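Local coordinates for protein desulfoferrodoxin (Rbo) (Treponema pallidum subsp. pallidum str. Nichols, PDB 1Y07) that probably reduces superoxide to hydrogen peroxide at a mononuclear iron centre, as a class III superoxide reductase of the desulfoferrodoxin family, at residues A79-K84 against V102-T107. Residues are numbered along the deposited sequence; the frame is centred on the assembly and turned at random.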
loop_
_atom_site.group_PDB
_atom_site.type_symbol
_atom_site.label_atom_id
_atom_site.label_comp_id
_atom_site.label_asym_id
_atom_site.label_seq_id
_atom_site.Cartn_x
_atom_site.Cartn_y
_atom_site.Cartn_z
ATOM N N ALA B 79 14.220 -5.542 1.899
ATOM C CA ALA B 79 13.228 -5.438 2.967
ATOM C C ALA B 79 11.827 -5.681 2.464
ATOM O O ALA B 79 11.047 -6.387 3.099
ATOM C CB ALA B 79 13.298 -4.102 3.568
ATOM N N TRP B 80 11.512 -5.106 1.318
ATOM C CA TRP B 80 10.152 -5.147 0.792
ATOM C C TRP B 80 10.163 -4.818 -0.698
ATOM O O TRP B 80 11.146 -4.261 -1.227
ATOM C CB TRP B 80 9.191 -4.231 1.606
ATOM C CG TRP B 80 9.627 -2.769 1.791
ATOM C CD1 TRP B 80 10.108 -2.210 2.937
ATOM C CD2 TRP B 80 9.580 -1.704 0.822
ATOM N NE1 TRP B 80 10.396 -0.874 2.749
ATOM C CE2 TRP B 80 10.088 -0.529 1.461
ATOM C CE3 TRP B 80 9.210 -1.621 -0.533
ATOM C CZ2 TRP B 80 10.219 0.677 0.795
ATOM C CZ3 TRP B 80 9.339 -0.412 -1.194
ATOM C CH2 TRP B 80 9.807 0.724 -0.525
ATOM N N VAL B 81 9.068 -5.156 -1.357
ATOM C CA VAL B 81 8.804 -4.823 -2.740
ATOM C C VAL B 81 7.401 -4.219 -2.765
ATOM O O VAL B 81 6.478 -4.746 -2.107
ATOM C CB VAL B 81 8.849 -6.080 -3.671
ATOM C CG1 VAL B 81 8.355 -5.751 -5.066
ATOM C CG2 VAL B 81 10.269 -6.666 -3.672
ATOM N N CYS B 82 7.265 -3.132 -3.491
ATOM C CA CYS B 82 5.990 -2.434 -3.701
ATOM C C CYS B 82 5.652 -2.519 -5.197
ATOM O O CYS B 82 6.523 -2.343 -6.041
ATOM C CB CYS B 82 6.120 -0.991 -3.234
ATOM S SG CYS B 82 4.719 0.067 -3.589
ATOM N N LEU B 83 4.400 -2.774 -5.520
ATOM C CA LEU B 83 3.917 -2.848 -6.875
ATOM C C LEU B 83 2.873 -1.810 -7.074
ATOM O O LEU B 83 1.924 -1.717 -6.288
ATOM C CB LEU B 83 3.298 -4.223 -7.107
ATOM C CG LEU B 83 3.191 -4.704 -8.540
ATOM C CD1 LEU B 83 4.496 -4.863 -9.174
ATOM C CD2 LEU B 83 2.331 -5.979 -8.562
ATOM N N LYS B 84 3.068 -0.972 -8.081
ATOM C CA LYS B 84 2.014 -0.093 -8.496
ATOM C C LYS B 84 1.350 -0.743 -9.713
ATOM O O LYS B 84 2.048 -1.181 -10.610
ATOM C CB LYS B 84 2.551 1.293 -8.901
ATOM C CG LYS B 84 1.415 2.111 -9.522
ATOM C CD LYS B 84 1.741 3.561 -9.717
ATOM C CE LYS B 84 2.665 3.819 -10.827
ATOM N NZ LYS B 84 2.837 5.294 -10.971
ATOM N N VAL B 102 9.363 -12.023 -4.599
ATOM C CA VAL B 102 8.004 -12.141 -4.049
ATOM C C VAL B 102 6.994 -12.048 -5.182
ATOM O O VAL B 102 7.285 -11.499 -6.215
ATOM C CB VAL B 102 7.776 -11.047 -2.975
ATOM C CG1 VAL B 102 7.577 -9.684 -3.630
ATOM C CG2 VAL B 102 6.673 -11.460 -1.976
ATOM N N THR B 103 5.826 -12.617 -4.997
ATOM C CA THR B 103 4.820 -12.610 -6.001
ATOM C C THR B 103 3.575 -11.885 -5.464
ATOM O O THR B 103 3.234 -11.977 -4.279
ATOM C CB THR B 103 4.441 -14.013 -6.321
ATOM O OG1 THR B 103 5.628 -14.683 -6.799
ATOM C CG2 THR B 103 3.383 -14.089 -7.489
ATOM N N PHE B 104 2.925 -11.169 -6.352
ATOM C CA PHE B 104 1.693 -10.476 -6.084
ATOM C C PHE B 104 0.640 -11.065 -7.001
ATOM O O PHE B 104 0.975 -11.502 -8.097
ATOM C CB PHE B 104 1.871 -9.028 -6.452
ATOM C CG PHE B 104 2.934 -8.333 -5.637
ATOM C CD1 PHE B 104 4.240 -8.272 -6.092
ATOM C CD2 PHE B 104 2.622 -7.727 -4.452
ATOM C CE1 PHE B 104 5.253 -7.630 -5.354
ATOM C CE2 PHE B 104 3.636 -7.056 -3.720
ATOM C CZ PHE B 104 4.934 -7.041 -4.172
ATOM N N ALA B 105 -0.621 -11.015 -6.593
ATOM C CA ALA B 105 -1.754 -11.369 -7.435
ATOM C C ALA B 105 -2.619 -10.181 -7.808
ATOM O O ALA B 105 -2.807 -9.255 -6.954
ATOM C CB ALA B 105 -2.586 -12.409 -6.693
ATOM N N LEU B 106 -3.130 -10.168 -9.046
ATOM C CA LEU B 106 -3.948 -9.113 -9.608
ATOM C C LEU B 106 -5.314 -9.661 -9.949
ATOM O O LEU B 106 -5.457 -10.845 -10.267
ATOM C CB LEU B 106 -3.225 -8.494 -10.857
ATOM C CG LEU B 106 -2.169 -7.389 -10.574
ATOM C CD1 LEU B 106 -1.007 -7.874 -9.671
ATOM C CD2 LEU B 106 -1.634 -6.767 -11.888
ATOM N N THR B 107 -6.323 -8.817 -9.898
ATOM C CA THR B 107 -7.614 -9.124 -10.439
ATOM C C THR B 107 -7.536 -9.027 -11.987
ATOM O O THR B 107 -6.624 -8.436 -12.572
ATOM C CB THR B 107 -8.693 -8.249 -9.902
ATOM O OG1 THR B 107 -8.307 -6.866 -10.004
ATOM C CG2 THR B 107 -8.856 -8.483 -8.384
#
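Strands 79-84 and 102-105 face each other across the interior of the domain, their axes 8.8 Å apart at closest approach and 31° from parallel. No hydrogen bond joins the two segments; side chains make most of the contact, and one backbone carbonyl also takes part. The CH-pi contact is centred on Phe104. Its CB points toward 79-84, and chi1 of -62° sets CG beside the backbone N, anti to the carbonyl carbon. Leu83 CB sits over the centre of the Phe104 ring, 4.2 Å from its centroid and 4° off the normal. The carbonyl of Val81 meets the same ring at its far end, Val81 O lying in the ring plane 3.5 Å from Phe104 CZ. Aliphatic packing fills in around this. Val81 has CG1 anti to the backbone N, and this branch touches the ring, Val81 CG1 to Phe104 CE1 3.6 Å. CB and CG2 of Val81 also pack on Val102 CG1, the branch in the crowded position between N and C, with Val81 CB 3.8 Å from it. Leu83 CD2 lies over the CG/CD1 end of the face that Leu83 CB covers, 3.7 Å from Phe104 CB, and touches Leu106 CD1 at 4.0 Å, past the strand end. Val63 of strand 60-65 packs on both Val81 and Phe104, while Val112 and Ala115 adjoin Leu83. The Val81 side chain is about 12 Å from the bound Fe(III). Strand 78-85 belongs to the four-stranded antiparallel sheet and strand 101-105 edges the three-stranded one within this chain, so the contact is face-to-face core packing of the immunoglobulin-like beta sandwich characteristic of the desulfoferrodoxin iron domain.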